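Local coordinates for protein ectonucleoside triphosphate diphosphohydrolase 4 (Homo sapiens, PDB 6WG5) that belongs to the GDA1/CD39 family and is built on the two-domain fold of the actin-like ATPase clan, at residues I232-P237 against S379-F384; D328-N333 against I337-T342; A133-L138 against K144-D149. One frame throughout, in Å; residues are numbered along the deposited sequence.

Interaction 1 of 3, residues I232-P237 against S379-F384; sequences IAYEVP and SEFYGF
F381 reaches across to Y234 on one face of a sheet, although the two strands carrying them are not partners: their axes pass 9.0 Å apart, they run antiparallel at 164°, and no hydrogen bond joins them. The F381 side chain leaves its strand toward 232-235 from CB, with CG beside its own backbone N (chi1 -80°), and this sends the far end of the ring toward I232 and Y234. The near half of the ring lies back toward its own strand. Touching begins at CE1 of F381, 3.7 Å from CB of Y234, with CG1 of I232 more distant at 4.5 Å and the carbonyl O of A233 also beside it. CZ of F381, the tip, goes deepest, 3.6 Å from Y234 CB and 3.7 Å from Y234 CG. The two rings cross obliquely, their centroids 5.6 Å apart, and CD2 of Y234 comes at the rim of the F381 ring, close to its plane. The CG1 of I232 in turn sits at the edge of the Y234 ring, so isoleucine and tyrosine form one apolar wall for the phenylalanine. Y234 keeps its polar end apart from this contact, its OH hydrogen-bonded to P372 O. Beyond the pair, F381 meets F459 edge-to-face, and Y234 adjoins Y274. E235, Y382 and F384 instead meet helix 172-186. The strand between the two is 221-225, antiparallel to 229-235 and parallel to 381-385, and the aromatic side chains meet over it. With 221-225, 229-235, 270-279, 381-385 and 466-468 as strands 1 to 5, and 255-259 an addition at the edge, strand 2 packing against strand 4 across strand 1 fits the 3-2-1-4-5 order of the ribonuclease H-like domain on which the actin-like ATPase clan is built.

Interaction 2 of 3, residues D328-N333 against I337-T342; sequences DEIQQN and IYLRGT
D328 pairs with L339 and I330 with I337 as antiparallel hydrogen-bonded pairs, E329 and Y338 forming the non-hydrogen-bonded pair between them, in two strands that run at 153° to each other. The I330-I337 rung is closed by I330 N to I337 O at 2.7 Å and I337 N to I330 O at 2.8 Å. The D328-L339 rung is less even: L339 N to D328 O is 2.8 Å, whereas D328 N to L339 O stretches to 3.3 Å. On the face bearing D328, I330, I337 and L339, the main side-chain contact runs diagonally, CD1 of I330 meeting CD1 of L339 at 3.8 Å. I330 and I337 lie less closely, CB to CB 4.3 Å. On the other face E329 and Y338 stand side by side. With E329 CG set between its own N and carbonyl carbon (chi1 63°) and the chain extended beyond, OE1 of E329 comes to 3.6 Å from Y338 CE1, though the rotation of this exposed carboxylate is doubtful. D328 OD1 receives a weak bond from E329 N and a salt bridge from K440, which together help fix its carboxylate. The hairpin 327-332/335-341 carries strand 317-319 on its second strand, and its isoleucine-rich face rests on helix 283-296 through I330 against E291 and I337 against F295.

Interaction 3 of 3, residues A133-L138 against K144-D149; sequences AGMRIL and KAILED
M135 and I146 meet tip to tip, the thioether of the first reaching the delta methyl of the second: SD of M135 lies 3.4 Å from CD1 of I146. The terminal methyl sits alongside the isoleucine, with CE of M135 3.9 Å from I146 CB and 4.0 Å from I146 CG2. CE of M135 also approaches L147, more distantly, 4.4 Å from its CD2. Bends at chi2 (-87°) and chi3 (-69°) keep the methionine compact and carry its methyl past CD1 to the root of the I146 side chain. L138 joins from another direction, its side chain crossing that of I146 at about a right angle, CD1 to CD1 4.2 Å. I146 is therefore the shared partner of both residues. In the next shell, I92 lies against M135, A96 against L138, and V102 of helix 102-105 against I146, adding further apolar neighbours. The backbones stay well apart, the nearest CA atoms, of M135 and I146, being 9.3 Å apart, and side chains alone bridge the gap. L138 O accepts a hydrogen bond from Q143 NE2 at the turn between the short helix 133-136 and helix 140-157. The short helix is tied on its far side by R136, whose guanidinium forms a salt bridge with E175 and a hydrogen bond with I170 O. K144 and E148 pair on the outer side of the long helix. With no hydrogen bond or charge pair across it, the interface itself probably rests on dispersion and the exclusion of water, while the short connection and its polar bonds also restrain the helices.

In the fold
Interaction 3 comes first along the chain and closes before interaction 1 begins, whereas both segments of interaction 2 fall in the long stretch between 237 and 379. No two of the contacts touch. Interactions 1 and 3 come closest, with nearest atoms about 13 Å apart and centres 31 Å apart; interaction 1 lies in the sheet containing strands 221-225 and 229-235, and interaction 3 follows strand 127-131 of the sheet containing strand 40-48. Interaction 2 belongs to a separate three-stranded sheet at the periphery, 33 Å from the chain centre, its centre 37 Å from that of interaction 1 and 40 Å from that of interaction 3.

Interaction 1 of 3, residues I232-P237 against S379-F384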
ATOM      1  N   ILE A 232      -7.166  -1.401   0.313  1.00 24.02           N
ATOM      2  CA  ILE A 232      -7.432  -2.219  -0.865  1.00 24.61           C
ATOM      3  C   ILE A 232      -7.459  -1.305  -2.080  1.00 26.13           C
ATOM      4  O   ILE A 232      -8.061  -0.226  -2.045  1.00 22.61           O
ATOM      5  CB  ILE A 232      -8.758  -2.998  -0.730  1.00 19.79           C
ATOM      6  CG1 ILE A 232      -9.025  -3.819  -1.991  1.00 25.07           C
ATOM      7  CG2 ILE A 232      -9.912  -2.044  -0.464  1.00 19.52           C
ATOM      8  CD1 ILE A 232     -10.180  -4.797  -1.857  1.00 26.11           C
ATOM      9  N   ALA A 233      -6.802  -1.736  -3.155  1.00 26.53           N
ATOM     10  CA  ALA A 233      -6.787  -0.969  -4.394  1.00 25.46           C
ATOM     11  C   ALA A 233      -6.765  -1.925  -5.576  1.00 27.31           C
ATOM     12  O   ALA A 233      -5.973  -2.872  -5.592  1.00 24.61           O
ATOM     13  CB  ALA A 233      -5.580  -0.028  -4.451  1.00 24.54           C
ATOM     14  N   TYR A 234      -7.624  -1.672  -6.561  1.00 19.53           N
ATOM     15  CA  TYR A 234      -7.639  -2.497  -7.760  1.00 21.90           C
ATOM     16  C   TYR A 234      -8.296  -1.736  -8.902  1.00 22.50           C
ATOM     17  O   TYR A 234      -8.992  -0.740  -8.696  1.00 20.80           O
ATOM     18  CB  TYR A 234      -8.361  -3.825  -7.518  1.00 24.32           C
ATOM     19  CG  TYR A 234      -9.755  -3.685  -6.956  1.00 23.31           C
ATOM     20  CD1 TYR A 234     -10.862  -3.648  -7.792  1.00 22.92           C
ATOM     21  CD2 TYR A 234      -9.965  -3.608  -5.589  1.00 23.96           C
ATOM     22  CE1 TYR A 234     -12.138  -3.530  -7.278  1.00 23.88           C
ATOM     23  CE2 TYR A 234     -11.234  -3.490  -5.067  1.00 22.26           C
ATOM     24  CZ  TYR A 234     -12.316  -3.451  -5.914  1.00 24.60           C
ATOM     25  OH  TYR A 234     -13.582  -3.332  -5.385  1.00 30.64           O
ATOM     26  N   GLU A 235      -8.059  -2.229 -10.113  1.00 22.77           N
ATOM     27  CA  GLU A 235      -8.626  -1.628 -11.308  1.00 20.47           C
ATOM     28  C   GLU A 235     -10.059  -2.096 -11.506  1.00 25.88           C
ATOM     29  O   GLU A 235     -10.392  -3.255 -11.244  1.00 28.58           O
ATOM     30  CB  GLU A 235      -7.789  -1.992 -12.536  1.00 21.91           C
ATOM     31  CG  GLU A 235      -8.343  -1.446 -13.846  1.00 24.93           C
ATOM     32  CD  GLU A 235      -7.571  -1.930 -15.058  1.00 26.33           C
ATOM     33  OE1 GLU A 235      -6.564  -2.647 -14.880  1.00 28.35           O
ATOM     34  OE2 GLU A 235      -7.980  -1.595 -16.192  1.00 27.62           O
ATOM     35  N   VAL A 236     -10.903  -1.185 -11.976  1.00 28.73           N
ATOM     36  CA  VAL A 236     -12.287  -1.499 -12.319  1.00 30.32           C
ATOM     37  C   VAL A 236     -12.401  -1.445 -13.839  1.00 34.69           C
ATOM     38  O   VAL A 236     -12.670  -0.374 -14.400  1.00 37.14           O
ATOM     39  CB  VAL A 236     -13.261  -0.528 -11.639  1.00 30.89           C
ATOM     40  CG1 VAL A 236     -14.700  -0.927 -11.923  1.00 31.88           C
ATOM     41  CG2 VAL A 236     -12.999  -0.484 -10.139  1.00 30.93           C
ATOM     42  N   PRO A 237     -12.200  -2.562 -14.548  1.00 39.02           N
ATOM     43  CA  PRO A 237     -12.123  -2.472 -16.017  1.00 40.25           C
ATOM     44  C   PRO A 237     -13.456  -2.179 -16.677  1.00 36.89           C
ATOM     45  O   PRO A 237     -13.506  -1.399 -17.636  1.00 33.68           O
ATOM     46  CB  PRO A 237     -11.580  -3.852 -16.429  1.00 36.22           C
ATOM     47  CG  PRO A 237     -11.180  -4.541 -15.154  1.00 37.89           C
ATOM     48  CD  PRO A 237     -12.009  -3.941 -14.076  1.00 35.79           C
ATOM     49  N   SER A 379      -9.044 -12.087 -12.264  1.00 39.97           N
ATOM     50  CA  SER A 379      -8.400 -11.068 -11.447  1.00 32.51           C
ATOM     51  C   SER A 379      -7.230 -11.698 -10.703  1.00 33.68           C
ATOM     52  O   SER A 379      -7.065 -12.921 -10.681  1.00 31.66           O
ATOM     53  CB  SER A 379      -9.390 -10.438 -10.464  1.00 34.63           C
ATOM     54  OG  SER A 379      -9.785 -11.369  -9.473  1.00 35.64           O
ATOM     55  N   GLU A 380      -6.413 -10.838 -10.097  1.00 28.35           N
ATOM     56  CA  GLU A 380      -5.310 -11.273  -9.251  1.00 23.08           C
ATOM     57  C   GLU A 380      -4.991 -10.157  -8.267  1.00 27.15           C
ATOM     58  O   GLU A 380      -5.153  -8.974  -8.577  1.00 26.86           O
ATOM     59  CB  GLU A 380      -4.067 -11.640 -10.072  1.00 23.21           C
ATOM     60  CG  GLU A 380      -3.495 -10.493 -10.888  1.00 28.62           C
ATOM     61  CD  GLU A 380      -2.334 -10.922 -11.767  1.00 32.51           C
ATOM     62  OE1 GLU A 380      -1.340 -11.452 -11.224  1.00 30.17           O
ATOM     63  OE2 GLU A 380      -2.418 -10.733 -13.003  1.00 33.03           O
ATOM     64  N   PHE A 381      -4.539 -10.550  -7.077  1.00 23.32           N
ATOM     65  CA  PHE A 381      -4.221  -9.609  -6.014  1.00 20.26           C
ATOM     66  C   PHE A 381      -2.925 -10.019  -5.335  1.00 22.45           C
ATOM     67  O   PHE A 381      -2.593 -11.204  -5.258  1.00 22.52           O
ATOM     68  CB  PHE A 381      -5.334  -9.540  -4.959  1.00 19.97           C
ATOM     69  CG  PHE A 381      -6.504  -8.689  -5.359  1.00 21.56           C
ATOM     70  CD1 PHE A 381      -6.653  -7.410  -4.846  1.00 19.26           C
ATOM     71  CD2 PHE A 381      -7.459  -9.169  -6.239  1.00 17.17           C
ATOM     72  CE1 PHE A 381      -7.733  -6.624  -5.206  1.00 18.47           C
ATOM     73  CE2 PHE A 381      -8.541  -8.387  -6.602  1.00 21.58           C
ATOM     74  CZ  PHE A 381      -8.677  -7.113  -6.085  1.00 18.73           C
ATOM     75  N   TYR A 382      -2.198  -9.020  -4.841  1.00 25.95           N
ATOM     76  CA  TYR A 382      -1.083  -9.225  -3.928  1.00 21.65           C
ATOM     77  C   TYR A 382      -1.512  -8.824  -2.523  1.00 20.71           C
ATOM     78  O   TYR A 382      -2.217  -7.824  -2.343  1.00 26.01           O
ATOM     79  CB  TYR A 382       0.142  -8.409  -4.347  1.00 20.97           C
ATOM     80  CG  TYR A 382       0.982  -9.057  -5.422  1.00 27.57           C
ATOM     81  CD1 TYR A 382       2.231  -9.589  -5.129  1.00 27.56           C
ATOM     82  CD2 TYR A 382       0.527  -9.137  -6.729  1.00 34.35           C
ATOM     83  CE1 TYR A 382       3.003 -10.180  -6.111  1.00 33.00           C
ATOM     84  CE2 TYR A 382       1.292  -9.729  -7.717  1.00 37.52           C
ATOM     85  CZ  TYR A 382       2.528 -10.248  -7.403  1.00 37.69           C
ATOM     86  OH  TYR A 382       3.291 -10.838  -8.387  1.00 44.90           O
ATOM     87  N   GLY A 383      -1.091  -9.607  -1.533  1.00 18.00           N
ATOM     88  CA  GLY A 383      -1.381  -9.331  -0.136  1.00 13.73           C
ATOM     89  C   GLY A 383      -0.104  -8.973   0.605  1.00 18.29           C
ATOM     90  O   GLY A 383       0.870  -9.728   0.582  1.00 23.48           O
ATOM     91  N   PHE A 384      -0.123  -7.816   1.256  1.00 22.25           N
ATOM     92  CA  PHE A 384       1.046  -7.287   1.944  1.00 18.27           C
ATOM     93  C   PHE A 384       0.784  -7.193   3.442  1.00 18.46           C
ATOM     94  O   PHE A 384      -0.344  -7.347   3.915  1.00 20.51           O
ATOM     95  CB  PHE A 384       1.431  -5.913   1.386  1.00 16.61           C
ATOM     96  CG  PHE A 384       1.876  -5.948  -0.047  1.00 19.55           C
ATOM     97  CD1 PHE A 384       3.146  -6.388  -0.381  1.00 23.34           C
ATOM     98  CD2 PHE A 384       1.026  -5.539  -1.061  1.00 19.39           C
ATOM     99  CE1 PHE A 384       3.559  -6.421  -1.701  1.00 22.83           C
ATOM    100  CE2 PHE A 384       1.433  -5.570  -2.378  1.00 20.42           C
ATOM    101  CZ  PHE A 384       2.701  -6.011  -2.698  1.00 23.42           C
TER

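Interaction 2 of 3, residues D328-N333 against I337-T342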
ATOM      1  N   ASP A 328      -3.649 -14.049  29.617  1.00 38.63           N
ATOM      2  CA  ASP A 328      -3.518 -12.654  29.231  1.00 38.91           C
ATOM      3  C   ASP A 328      -4.435 -11.827  30.120  1.00 35.33           C
ATOM      4  O   ASP A 328      -5.287 -12.363  30.834  1.00 41.70           O
ATOM      5  CB  ASP A 328      -3.864 -12.456  27.744  1.00 41.59           C
ATOM      6  CG  ASP A 328      -3.447 -11.095  27.216  1.00 48.41           C
ATOM      7  OD1 ASP A 328      -2.488 -10.508  27.761  1.00 50.16           O
ATOM      8  OD2 ASP A 328      -4.075 -10.615  26.245  1.00 49.86           O
ATOM      9  N   GLU A 329      -4.258 -10.508  30.083  1.00 43.81           N
ATOM     10  CA  GLU A 329      -5.086  -9.631  30.895  1.00 49.08           C
ATOM     11  C   GLU A 329      -5.281  -8.300  30.184  1.00 48.02           C
ATOM     12  O   GLU A 329      -4.418  -7.847  29.428  1.00 48.70           O
ATOM     13  CB  GLU A 329      -4.470  -9.414  32.284  1.00 54.85           C
ATOM     14  CG  GLU A 329      -3.121  -8.720  32.274  1.00 66.31           C
ATOM     15  CD  GLU A 329      -2.402  -8.829  33.606  1.00 75.15           C
ATOM     16  OE1 GLU A 329      -2.561  -9.865  34.286  1.00 74.73           O
ATOM     17  OE2 GLU A 329      -1.680  -7.878  33.976  1.00 80.75           O
ATOM     18  N   ILE A 330      -6.437  -7.688  30.433  1.00 39.35           N
ATOM     19  CA  ILE A 330      -6.797  -6.385  29.886  1.00 36.50           C
ATOM     20  C   ILE A 330      -6.796  -5.382  31.028  1.00 38.32           C
ATOM     21  O   ILE A 330      -7.477  -5.588  32.039  1.00 43.27           O
ATOM     22  CB  ILE A 330      -8.172  -6.419  29.198  1.00 31.64           C
ATOM     23  CG1 ILE A 330      -8.204  -7.494  28.110  1.00 30.31           C
ATOM     24  CG2 ILE A 330      -8.509  -5.052  28.610  1.00 30.93           C
ATOM     25  CD1 ILE A 330      -9.591  -7.766  27.568  1.00 29.28           C
ATOM     26  N   GLN A 331      -6.039  -4.301  30.868  1.00 49.71           N
ATOM     27  CA  GLN A 331      -5.959  -3.239  31.862  1.00 49.21           C
ATOM     28  C   GLN A 331      -6.511  -1.957  31.260  1.00 48.67           C
ATOM     29  O   GLN A 331      -6.063  -1.526  30.192  1.00 51.00           O
ATOM     30  CB  GLN A 331      -4.519  -3.037  32.334  1.00 55.01           C
ATOM     31  CG  GLN A 331      -4.095  -4.041  33.390  1.00 66.78           C
ATOM     32  CD  GLN A 331      -2.638  -4.436  33.277  1.00 78.10           C
ATOM     33  OE1 GLN A 331      -1.814  -3.683  32.755  1.00 80.04           O
ATOM     34  NE2 GLN A 331      -2.313  -5.629  33.760  1.00 82.28           N
ATOM     35  N   GLN A 332      -7.478  -1.354  31.945  1.00 56.14           N
ATOM     36  CA  GLN A 332      -8.212  -0.227  31.386  1.00 59.04           C
ATOM     37  C   GLN A 332      -8.943   0.481  32.516  1.00 61.08           C
ATOM     38  O   GLN A 332      -9.693  -0.157  33.263  1.00 61.16           O
ATOM     39  CB  GLN A 332      -9.191  -0.718  30.311  1.00 58.47           C
ATOM     40  CG  GLN A 332      -9.696   0.341  29.352  1.00 60.99           C
ATOM     41  CD  GLN A 332     -10.302  -0.274  28.102  1.00 61.87           C
ATOM     42  OE1 GLN A 332      -9.704  -1.150  27.476  1.00 58.52           O
ATOM     43  NE2 GLN A 332     -11.499   0.173  27.742  1.00 63.81           N
ATOM     44  N   ASN A 333      -8.715   1.788  32.646  1.00 77.18           N
ATOM     45  CA  ASN A 333      -9.320   2.592  33.709  1.00 77.78           C
ATOM     46  C   ASN A 333      -8.895   2.107  35.092  1.00 76.95           C
ATOM     47  O   ASN A 333      -9.652   2.218  36.060  1.00 74.64           O
ATOM     48  CB  ASN A 333     -10.848   2.599  33.603  1.00 79.03           C
ATOM     49  CG  ASN A 333     -11.340   3.129  32.270  1.00 83.94           C
ATOM     50  OD1 ASN A 333     -10.683   3.956  31.638  1.00 89.20           O
ATOM     51  ND2 ASN A 333     -12.504   2.656  31.838  1.00 82.40           N
ATOM     52  N   ILE A 337      -8.965  -7.201  33.726  1.00 34.71           N
ATOM     53  CA  ILE A 337      -9.771  -8.352  33.342  1.00 33.98           C
ATOM     54  C   ILE A 337      -8.822  -9.443  32.879  1.00 33.59           C
ATOM     55  O   ILE A 337      -7.901  -9.181  32.098  1.00 32.83           O
ATOM     56  CB  ILE A 337     -10.787  -7.992  32.243  1.00 32.51           C
ATOM     57  CG1 ILE A 337     -11.752  -6.915  32.747  1.00 33.08           C
ATOM     58  CG2 ILE A 337     -11.555  -9.228  31.787  1.00 31.90           C
ATOM     59  CD1 ILE A 337     -12.532  -7.304  33.998  1.00 34.51           C
ATOM     60  N   TYR A 338      -9.044 -10.660  33.364  1.00 35.71           N
ATOM     61  CA  TYR A 338      -8.157 -11.781  33.097  1.00 36.32           C
ATOM     62  C   TYR A 338      -8.763 -12.693  32.040  1.00 36.02           C
ATOM     63  O   TYR A 338      -9.967 -12.967  32.054  1.00 34.38           O
ATOM     64  CB  TYR A 338      -7.883 -12.562  34.382  1.00 37.60           C
ATOM     65  CG  TYR A 338      -7.245 -11.714  35.459  1.00 41.88           C
ATOM     66  CD1 TYR A 338      -5.870 -11.511  35.486  1.00 42.22           C
ATOM     67  CD2 TYR A 338      -8.015 -11.107  36.441  1.00 45.07           C
ATOM     68  CE1 TYR A 338      -5.281 -10.732  36.463  1.00 49.00           C
ATOM     69  CE2 TYR A 338      -7.435 -10.326  37.425  1.00 49.66           C
ATOM     70  CZ  TYR A 338      -6.068 -10.141  37.431  1.00 53.41           C
ATOM     71  OH  TYR A 338      -5.485  -9.365  38.407  1.00 55.94           O
ATOM     72  N   LEU A 339      -7.918 -13.152  31.121  1.00 32.79           N
ATOM     73  CA  LEU A 339      -8.336 -14.002  30.019  1.00 31.70           C
ATOM     74  C   LEU A 339      -7.542 -15.301  30.039  1.00 32.30           C
ATOM     75  O   LEU A 339      -6.457 -15.384  30.620  1.00 33.23           O
ATOM     76  CB  LEU A 339      -8.134 -13.305  28.664  1.00 34.36           C
ATOM     77  CG  LEU A 339      -8.432 -11.806  28.575  1.00 36.33           C
ATOM     78  CD1 LEU A 339      -8.107 -11.296  27.179  1.00 39.29           C
ATOM     79  CD2 LEU A 339      -9.878 -11.503  28.926  1.00 34.81           C
ATOM     80  N   ARG A 340      -8.101 -16.320  29.389  1.00 33.21           N
ATOM     81  CA  ARG A 340      -7.391 -17.566  29.139  1.00 34.96           C
ATOM     82  C   ARG A 340      -7.748 -18.040  27.741  1.00 36.35           C
ATOM     83  O   ARG A 340      -8.930 -18.139  27.401  1.00 36.03           O
ATOM     84  CB  ARG A 340      -7.745 -18.641  30.170  1.00 40.47           C
ATOM     85  CG  ARG A 340      -6.781 -19.816  30.179  1.00 49.58           C
ATOM     86  CD  ARG A 340      -7.513 -21.126  30.411  1.00 52.25           C
ATOM     87  NE  ARG A 340      -8.329 -21.092  31.620  1.00 56.10           N
ATOM     88  CZ  ARG A 340      -9.378 -21.882  31.838  1.00 62.65           C
ATOM     89  NH1 ARG A 340     -10.061 -21.778  32.970  1.00 66.50           N
ATOM     90  NH2 ARG A 340      -9.756 -22.767  30.923  1.00 65.93           N
ATOM     91  N   GLY A 341      -6.728 -18.325  26.933  1.00 30.09           N
ATOM     92  CA  GLY A 341      -6.956 -18.695  25.547  1.00 28.94           C
ATOM     93  C   GLY A 341      -7.445 -20.126  25.423  1.00 30.73           C
ATOM     94  O   GLY A 341      -6.880 -21.043  26.028  1.00 31.96           O
ATOM     95  N   THR A 342      -8.501 -20.319  24.633  1.00 39.26           N
ATOM     96  CA  THR A 342      -9.011 -21.648  24.328  1.00 37.87           C
ATOM     97  C   THR A 342      -8.685 -22.089  22.907  1.00 34.80           C
ATOM     98  O   THR A 342      -9.050 -23.203  22.519  1.00 39.06           O
ATOM     99  CB  THR A 342     -10.528 -21.700  24.556  1.00 38.41           C
ATOM    100  OG1 THR A 342     -11.180 -20.715  23.745  1.00 40.26           O
ATOM    101  CG2 THR A 342     -10.853 -21.438  26.018  1.00 39.22           C
TER

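Interaction 3 of 3, residues A133-L138 against K144-D149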
ATOM      1  N   ALA A 133       0.474  10.978   6.118  1.00 65.34           N
ATOM      2  CA  ALA A 133      -0.444  11.074   7.249  1.00 68.19           C
ATOM      3  C   ALA A 133       0.002  12.115   8.269  1.00 73.47           C
ATOM      4  O   ALA A 133      -0.842  12.725   8.937  1.00 72.04           O
ATOM      5  CB  ALA A 133      -0.586   9.709   7.922  1.00 69.91           C
ATOM      6  N   GLY A 134       1.310  12.328   8.413  1.00 78.15           N
ATOM      7  CA  GLY A 134       1.785  13.278   9.405  1.00 75.79           C
ATOM      8  C   GLY A 134       1.237  14.675   9.188  1.00 76.43           C
ATOM      9  O   GLY A 134       0.876  15.367  10.143  1.00 79.67           O
ATOM     10  N   MET A 135       1.168  15.109   7.930  1.00 77.25           N
ATOM     11  CA  MET A 135       0.695  16.447   7.599  1.00 78.17           C
ATOM     12  C   MET A 135      -0.807  16.508   7.365  1.00 81.74           C
ATOM     13  O   MET A 135      -1.380  17.604   7.400  1.00 85.63           O
ATOM     14  CB  MET A 135       1.414  16.958   6.347  1.00 75.23           C
ATOM     15  CG  MET A 135       2.886  17.268   6.563  1.00 76.12           C
ATOM     16  SD  MET A 135       3.163  18.943   7.164  1.00 82.18           S
ATOM     17  CE  MET A 135       2.717  19.904   5.716  1.00 80.15           C
ATOM     18  N   ARG A 136      -1.454  15.366   7.131  1.00 75.96           N
ATOM     19  CA  ARG A 136      -2.883  15.365   6.834  1.00 75.29           C
ATOM     20  C   ARG A 136      -3.702  15.808   8.040  1.00 74.99           C
ATOM     21  O   ARG A 136      -4.727  16.485   7.886  1.00 73.72           O
ATOM     22  CB  ARG A 136      -3.318  13.974   6.379  1.00 72.79           C
ATOM     23  CG  ARG A 136      -3.862  13.915   4.965  1.00 65.83           C
ATOM     24  CD  ARG A 136      -4.099  12.473   4.553  1.00 64.56           C
ATOM     25  NE  ARG A 136      -3.020  11.956   3.713  1.00 63.02           N
ATOM     26  CZ  ARG A 136      -2.625  10.687   3.686  1.00 67.02           C
ATOM     27  NH1 ARG A 136      -3.199   9.781   4.469  1.00 71.69           N
ATOM     28  NH2 ARG A 136      -1.639  10.321   2.878  1.00 66.79           N
ATOM     29  N   ILE A 137      -3.272  15.436   9.251  1.00 82.55           N
ATOM     30  CA  ILE A 137      -4.036  15.746  10.456  1.00 90.11           C
ATOM     31  C   ILE A 137      -3.644  17.079  11.079  1.00 93.91           C
ATOM     32  O   ILE A 137      -4.208  17.453  12.115  1.00 94.12           O
ATOM     33  CB  ILE A 137      -3.902  14.630  11.517  1.00 92.26           C
ATOM     34  CG1 ILE A 137      -2.437  14.230  11.714  1.00 92.15           C
ATOM     35  CG2 ILE A 137      -4.756  13.428  11.123  1.00 88.61           C
ATOM     36  CD1 ILE A 137      -2.208  13.274  12.870  1.00 93.18           C
ATOM     37  N   LEU A 138      -2.702  17.808  10.486  1.00 90.57           N
ATOM     38  CA  LEU A 138      -2.422  19.155  10.952  1.00 89.38           C
ATOM     39  C   LEU A 138      -3.520  20.108  10.495  1.00 87.89           C
ATOM     40  O   LEU A 138      -4.211  19.847   9.507  1.00 82.83           O
ATOM     41  CB  LEU A 138      -1.075  19.640  10.424  1.00 85.42           C
ATOM     42  CG  LEU A 138       0.217  19.010  10.957  1.00 82.76           C
ATOM     43  CD1 LEU A 138       1.403  19.893  10.587  1.00 78.47           C
ATOM     44  CD2 LEU A 138       0.169  18.787  12.463  1.00 84.16           C
ATOM     45  N   LYS A 144      -0.096  24.685   4.957  1.00 79.58           N
ATOM     46  CA  LYS A 144       0.348  25.662   3.970  1.00 79.55           C
ATOM     47  C   LYS A 144       1.613  26.380   4.420  1.00 82.25           C
ATOM     48  O   LYS A 144       2.458  26.730   3.588  1.00 82.15           O
ATOM     49  CB  LYS A 144      -0.770  26.669   3.700  1.00 79.78           C
ATOM     50  CG  LYS A 144      -0.509  27.592   2.521  1.00 81.18           C
ATOM     51  CD  LYS A 144      -1.617  28.622   2.370  1.00 86.55           C
ATOM     52  CE  LYS A 144      -1.345  29.565   1.208  1.00 86.26           C
ATOM     53  NZ  LYS A 144      -1.459  30.993   1.614  1.00 85.70           N
ATOM     54  N   ALA A 145       1.762  26.609   5.727  1.00 85.70           N
ATOM     55  CA  ALA A 145       2.959  27.278   6.228  1.00 86.83           C
ATOM     56  C   ALA A 145       4.214  26.479   5.902  1.00 85.44           C
ATOM     57  O   ALA A 145       5.236  27.047   5.501  1.00 82.39           O
ATOM     58  CB  ALA A 145       2.842  27.495   7.736  1.00 90.22           C
ATOM     59  N   ILE A 146       4.153  25.156   6.063  1.00 85.58           N
ATOM     60  CA  ILE A 146       5.324  24.317   5.835  1.00 81.74           C
ATOM     61  C   ILE A 146       5.675  24.280   4.352  1.00 79.08           C
ATOM     62  O   ILE A 146       6.837  24.459   3.969  1.00 79.16           O
ATOM     63  CB  ILE A 146       5.080  22.905   6.400  1.00 81.78           C
ATOM     64  CG1 ILE A 146       5.071  22.957   7.931  1.00 81.40           C
ATOM     65  CG2 ILE A 146       6.135  21.919   5.894  1.00 80.73           C
ATOM     66  CD1 ILE A 146       4.592  21.686   8.596  1.00 81.85           C
ATOM     67  N   LEU A 147       4.679  24.036   3.496  1.00 74.14           N
ATOM     68  CA  LEU A 147       4.936  23.989   2.059  1.00 73.24           C
ATOM     69  C   LEU A 147       5.593  25.276   1.579  1.00 75.45           C
ATOM     70  O   LEU A 147       6.523  25.242   0.764  1.00 72.45           O
ATOM     71  CB  LEU A 147       3.635  23.751   1.291  1.00 69.81           C
ATOM     72  CG  LEU A 147       2.728  22.603   1.737  1.00 67.65           C
ATOM     73  CD1 LEU A 147       1.422  22.650   0.961  1.00 71.24           C
ATOM     74  CD2 LEU A 147       3.411  21.258   1.562  1.00 60.54           C
ATOM     75  N   GLU A 148       5.120  26.422   2.075  1.00 87.32           N
ATOM     76  CA  GLU A 148       5.626  27.703   1.594  1.00 87.57           C
ATOM     77  C   GLU A 148       7.079  27.917   2.000  1.00 85.23           C
ATOM     78  O   GLU A 148       7.867  28.472   1.226  1.00 82.72           O
ATOM     79  CB  GLU A 148       4.743  28.837   2.112  1.00 92.66           C
ATOM     80  CG  GLU A 148       3.759  29.356   1.075  1.00 94.54           C
ATOM     81  CD  GLU A 148       2.639  30.177   1.683  1.00103.42           C
ATOM     82  OE1 GLU A 148       2.317  29.962   2.871  1.00110.20           O
ATOM     83  OE2 GLU A 148       2.082  31.041   0.974  1.00105.95           O
ATOM     84  N   ASP A 149       7.459  27.488   3.205  1.00 77.20           N
ATOM     85  CA  ASP A 149       8.856  27.609   3.609  1.00 86.24           C
ATOM     86  C   ASP A 149       9.752  26.762   2.715  1.00 81.77           C
ATOM     87  O   ASP A 149      10.862  27.176   2.364  1.00 77.69           O
ATOM     88  CB  ASP A 149       9.022  27.206   5.074  1.00 99.68           C
ATOM     89  CG  ASP A 149      10.394  27.565   5.622  1.00110.98           C
ATOM     90  OD1 ASP A 149      11.010  28.522   5.106  1.00113.18           O
ATOM     91  OD2 ASP A 149      10.855  26.895   6.568  1.00112.92           O
TER